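Local coordinates for protein similar to hydroxylamine oxidoreductase (Kuenenia stuttgartiensis, PDB 6H5L) that probably acts as an oxidoreductase, a multi-heme c-type protein related to hydroxylamine oxidoreductase that forms part of a reductase complex in an anammox bacterium, at residues H374-Q379 and W486-M491; D378-I383 and N458-L463. All blocks are in the same frame, centred on the assembly; numbering follows the deposited sequence.

Contact 1: residues H374-Q379 and W486-M491; sequences HTLADQ and WGQAPM
The carboxamide of Q488 is the flat group of this contact, and methyl CD2 of L376 lies above its plane, over the nitrogen end, with CD2 4.2 Å from Q488 NE2. That NE2 bonds to OE1 of Q372, one turn before L376 on the same helix, so the methyl passes over an amide held from its own helix. Beside it, L376 CD2 also packs against M491 CB at 3.8 Å, with the sulfur, M491 SD, slightly farther at 4.1 Å. L376 reaches there with CG anti to its own N (chi1 -175°), and the two apolar chains cross obliquely. M491 bends at chi3, which turns its CE back from the line of the chain.

The backbones stay well apart here, 8.0 Å between L376 CA and M491 CA, and the surface buried is a modest 129 Å². The 486-491 part of helix 480-513 is irregular, with a wider pi-type turn at 486-488 and no bond from the N of G487 or of P490 to the turn before; M491 N bonds to G487 O. Y192 of a second subunit packs on L376 as well, and G195 of that subunit on Q488, whose side chain is about 7 Å from a heme c. Segments 374-379 and 486-491 thus touch by van der Waals packing alone, while a hydrogen bond between the same helices, Q488 to Q372, lies just outside them.

Contact 2: residues D378-I383 and N458-L463; sequences DQAQKI and NMYNRL
Y460 lays its ring against the backbone and inner side chain of Q381: Q381 CA sits 4.0 Å above one face of the Y460 ring, offset toward the rim, with Q381 N over the same ring. The phenol end runs on beside the Q381 side chain, where Q381 CB comes 3.4 Å from Y460 CZ. Carrying CG anti to the backbone N (chi1 173°) aims the ring across the gap between the helices. There Y460 OH donates to Q381 OE1; the modelled separation is too short for its length to be trusted at this resolution. Amide and ring planes stand 63° apart. The other end of the carboxamide is also held, Q381 NE2 bonding to E385 and more weakly to S317, which should fix the rotation of the amide and present OE1 to the tyrosine.

A380 supplies the small residue at the closest point of the pair, its CA 6.6 Å from Y460 CA. A380 CB meets Y460 CD1 obliquely at 3.8 Å and is equally far, 3.8 Å, from L463 CD1, so the methyl sits between ring and leucine. Within helix 455-476, N461 ND2 bonds to N458 OD1 at 3.0 Å, apart from the contact with 378-383.

The two segments are antiparallel at 170°, with axes 10.1 Å apart, as in a helical bundle. M495 of helix 480-513 also packs on A380, making that helix the third member of the group, and R462 forms a salt bridge with its E494. The ring of W464, one turn on in helix 455-476, meets that of Y460, and beyond R462 lie M493 and R497 of a third subunit.

Both contacts are buried, and both are made by helix 356-389, which lies against two partners: contact 1 joins it to helix 480-513 and contact 2 to helix 455-476, consecutive in the chain. Their centres are about 9 Å apart, and they touch directly, with A377 CA 3.7 Å from L463 CD2. Contact 1 is the thinner, without a hydrogen bond between its segments, a leucine methyl meeting a methionine and the face of an amide, toward the heme c side and a second subunit. Contact 2 buries more surface and adds a tyrosine-to-amide hydrogen bond, modelled too short for its length to be relied on. Together they bind three helices into one bundle.

Contact 1: residues H374-Q379 and W486-M491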
# COMPACT_ATOMS: atom_id res chain seq x y z
N HIS A 374 21.76 -37.31 -43.56
CA HIS A 374 23.02 -38.02 -43.70
C HIS A 374 23.09 -38.79 -45.01
O HIS A 374 24.18 -38.92 -45.58
CB HIS A 374 23.22 -38.98 -42.51
CG HIS A 374 23.97 -38.37 -41.37
ND1 HIS A 374 23.36 -37.97 -40.20
CD2 HIS A 374 25.28 -38.09 -41.22
CE1 HIS A 374 24.27 -37.47 -39.38
NE2 HIS A 374 25.44 -37.53 -39.98
N THR A 375 21.96 -39.31 -45.48
CA THR A 375 21.93 -39.93 -46.80
C THR A 375 22.25 -38.92 -47.89
O THR A 375 23.02 -39.20 -48.81
CB THR A 375 20.56 -40.58 -47.05
OG1 THR A 375 20.38 -41.69 -46.16
CG2 THR A 375 20.45 -41.06 -48.49
N LEU A 376 21.66 -37.72 -47.79
CA LEU A 376 21.93 -36.68 -48.78
C LEU A 376 23.40 -36.27 -48.77
O LEU A 376 23.99 -36.03 -49.83
CB LEU A 376 21.03 -35.47 -48.51
CG LEU A 376 21.09 -34.32 -49.52
CD1 LEU A 376 20.63 -34.78 -50.89
CD2 LEU A 376 20.24 -33.14 -49.04
N ALA A 377 24.00 -36.19 -47.58
CA ALA A 377 25.42 -35.85 -47.50
C ALA A 377 26.30 -36.95 -48.06
O ALA A 377 27.31 -36.67 -48.71
CB ALA A 377 25.79 -35.55 -46.05
N ASP A 378 25.92 -38.21 -47.84
CA ASP A 378 26.70 -39.33 -48.38
C ASP A 378 26.66 -39.33 -49.90
O ASP A 378 27.68 -39.63 -50.55
CB ASP A 378 26.17 -40.65 -47.82
CG ASP A 378 26.70 -41.85 -48.58
OD1 ASP A 378 27.93 -42.07 -48.55
OD2 ASP A 378 25.89 -42.57 -49.19
N GLN A 379 25.51 -39.01 -50.50
CA GLN A 379 25.42 -38.96 -51.95
C GLN A 379 26.31 -37.86 -52.52
O GLN A 379 26.92 -38.03 -53.58
CB GLN A 379 23.97 -38.76 -52.38
CG GLN A 379 23.07 -39.96 -52.07
CD GLN A 379 21.59 -39.60 -52.09
OE1 GLN A 379 21.22 -38.44 -51.93
NE2 GLN A 379 20.75 -40.61 -52.29
N TRP A 486 17.06 -22.98 -43.47
CA TRP A 486 18.47 -22.97 -43.11
C TRP A 486 19.10 -24.34 -43.27
O TRP A 486 20.33 -24.46 -43.22
CB TRP A 486 18.67 -22.50 -41.66
CG TRP A 486 18.03 -21.17 -41.30
CD1 TRP A 486 17.05 -20.51 -41.97
CD2 TRP A 486 18.35 -20.37 -40.15
NE1 TRP A 486 16.73 -19.34 -41.32
CE2 TRP A 486 17.52 -19.23 -40.20
CE3 TRP A 486 19.25 -20.49 -39.09
CZ2 TRP A 486 17.56 -18.23 -39.23
CZ3 TRP A 486 19.29 -19.50 -38.13
CH2 TRP A 486 18.45 -18.38 -38.21
N GLY A 487 18.29 -25.38 -43.46
CA GLY A 487 18.73 -26.76 -43.48
C GLY A 487 18.62 -27.46 -44.82
O GLY A 487 19.53 -27.39 -45.66
N GLN A 488 17.51 -28.17 -45.00
CA GLN A 488 17.31 -29.02 -46.18
C GLN A 488 17.49 -28.23 -47.48
O GLN A 488 18.24 -28.66 -48.36
CB GLN A 488 15.92 -29.65 -46.13
CG GLN A 488 15.68 -30.72 -47.18
CD GLN A 488 16.35 -32.04 -46.85
OE1 GLN A 488 16.99 -32.18 -45.81
NE2 GLN A 488 16.20 -33.02 -47.74
N ALA A 489 16.80 -27.10 -47.62
CA ALA A 489 16.85 -26.37 -48.88
C ALA A 489 18.26 -25.92 -49.24
O ALA A 489 18.65 -26.09 -50.41
CB ALA A 489 15.86 -25.19 -48.84
N PRO A 490 19.06 -25.34 -48.34
CA PRO A 490 20.47 -25.07 -48.70
C PRO A 490 21.27 -26.33 -48.97
O PRO A 490 22.18 -26.30 -49.82
CB PRO A 490 21.00 -24.31 -47.48
CG PRO A 490 19.80 -23.72 -46.85
CD PRO A 490 18.71 -24.73 -47.05
N MET A 491 20.98 -27.43 -48.28
CA MET A 491 21.65 -28.69 -48.57
C MET A 491 21.41 -29.12 -50.01
O MET A 491 22.33 -29.57 -50.70
CB MET A 491 21.19 -29.79 -47.61
CG MET A 491 22.08 -29.97 -46.40
SD MET A 491 21.76 -31.52 -45.54
CE MET A 491 20.07 -31.27 -44.99

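Contact 2: residues D378-I383 and N458-L463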
# COMPACT_ATOMS: atom_id res chain seq x y z
N ASP A 378 25.92 -38.21 -47.84
CA ASP A 378 26.70 -39.33 -48.38
C ASP A 378 26.66 -39.33 -49.90
O ASP A 378 27.68 -39.63 -50.55
CB ASP A 378 26.17 -40.65 -47.82
CG ASP A 378 26.70 -41.85 -48.58
OD1 ASP A 378 27.93 -42.07 -48.55
OD2 ASP A 378 25.89 -42.57 -49.19
N GLN A 379 25.51 -39.01 -50.50
CA GLN A 379 25.42 -38.96 -51.95
C GLN A 379 26.31 -37.86 -52.52
O GLN A 379 26.92 -38.03 -53.58
CB GLN A 379 23.97 -38.76 -52.38
CG GLN A 379 23.07 -39.96 -52.07
CD GLN A 379 21.59 -39.60 -52.09
OE1 GLN A 379 21.22 -38.44 -51.93
NE2 GLN A 379 20.75 -40.61 -52.29
N ALA A 380 26.38 -36.72 -51.83
CA ALA A 380 27.26 -35.65 -52.28
C ALA A 380 28.73 -36.03 -52.13
O ALA A 380 29.55 -35.68 -52.98
CB ALA A 380 26.96 -34.37 -51.50
N GLN A 381 29.07 -36.75 -51.06
CA GLN A 381 30.45 -37.18 -50.87
C GLN A 381 30.87 -38.21 -51.92
O GLN A 381 32.04 -38.26 -52.30
CB GLN A 381 30.65 -37.74 -49.46
CG GLN A 381 32.10 -37.99 -49.09
CD GLN A 381 32.28 -38.37 -47.63
OE1 GLN A 381 31.63 -37.81 -46.75
NE2 GLN A 381 33.16 -39.33 -47.37
N LYS A 382 29.92 -39.02 -52.39
CA LYS A 382 30.23 -39.97 -53.46
C LYS A 382 30.64 -39.25 -54.74
O LYS A 382 31.56 -39.68 -55.44
CB LYS A 382 29.03 -40.88 -53.71
CG LYS A 382 29.27 -41.98 -54.73
CD LYS A 382 30.28 -43.00 -54.21
CE LYS A 382 30.33 -44.24 -55.09
NZ LYS A 382 30.81 -43.95 -56.46
N ILE A 383 29.95 -38.15 -55.05
CA ILE A 383 30.27 -37.39 -56.26
C ILE A 383 31.67 -36.80 -56.17
O ILE A 383 32.45 -36.85 -57.13
CB ILE A 383 29.21 -36.29 -56.48
CG1 ILE A 383 27.85 -36.92 -56.78
CG2 ILE A 383 29.64 -35.35 -57.60
CD1 ILE A 383 26.70 -35.94 -56.74
N ASN A 458 34.79 -27.70 -50.37
CA ASN A 458 34.14 -26.80 -49.42
C ASN A 458 32.65 -26.65 -49.68
O ASN A 458 31.91 -26.31 -48.75
CB ASN A 458 34.81 -25.43 -49.46
CG ASN A 458 35.84 -25.26 -48.36
OD1 ASN A 458 36.22 -26.22 -47.70
ND2 ASN A 458 36.29 -24.03 -48.15
N MET A 459 32.19 -26.89 -50.90
CA MET A 459 30.75 -27.00 -51.13
C MET A 459 30.17 -28.13 -50.31
O MET A 459 29.17 -27.96 -49.60
CB MET A 459 30.46 -27.22 -52.61
CG MET A 459 30.90 -26.11 -53.54
SD MET A 459 30.66 -26.54 -55.28
CE MET A 459 31.40 -25.11 -56.08
N TYR A 460 30.79 -29.31 -50.39
CA TYR A 460 30.33 -30.44 -49.58
C TYR A 460 30.51 -30.16 -48.10
O TYR A 460 29.65 -30.53 -47.29
CB TYR A 460 31.09 -31.71 -49.98
CG TYR A 460 30.80 -32.89 -49.08
CD1 TYR A 460 29.50 -33.31 -48.85
CD2 TYR A 460 31.83 -33.57 -48.45
CE1 TYR A 460 29.23 -34.38 -48.02
CE2 TYR A 460 31.57 -34.65 -47.63
CZ TYR A 460 30.27 -35.05 -47.42
OH TYR A 460 30.01 -36.12 -46.59
N ASN A 461 31.61 -29.51 -47.73
CA ASN A 461 31.83 -29.16 -46.33
C ASN A 461 30.69 -28.30 -45.79
O ASN A 461 30.19 -28.53 -44.68
CB ASN A 461 33.17 -28.43 -46.17
CG ASN A 461 34.35 -29.38 -46.16
OD1 ASN A 461 34.20 -30.57 -45.90
ND2 ASN A 461 35.53 -28.85 -46.46
N ARG A 462 30.25 -27.31 -46.57
CA ARG A 462 29.11 -26.50 -46.14
C ARG A 462 27.83 -27.32 -46.11
O ARG A 462 26.91 -26.99 -45.35
CB ARG A 462 28.95 -25.29 -47.06
CG ARG A 462 29.97 -24.19 -46.81
CD ARG A 462 29.69 -22.96 -47.67
NE ARG A 462 29.88 -23.24 -49.09
CZ ARG A 462 31.05 -23.15 -49.71
NH1 ARG A 462 32.14 -22.79 -49.04
NH2 ARG A 462 31.14 -23.42 -51.01
N LEU A 463 27.74 -28.38 -46.91
CA LEU A 463 26.55 -29.22 -46.90
C LEU A 463 26.42 -29.98 -45.58
O LEU A 463 25.36 -29.95 -44.94
CB LEU A 463 26.58 -30.19 -48.08
CG LEU A 463 25.31 -30.96 -48.46
CD1 LEU A 463 25.35 -31.37 -49.92
CD2 LEU A 463 25.09 -32.18 -47.59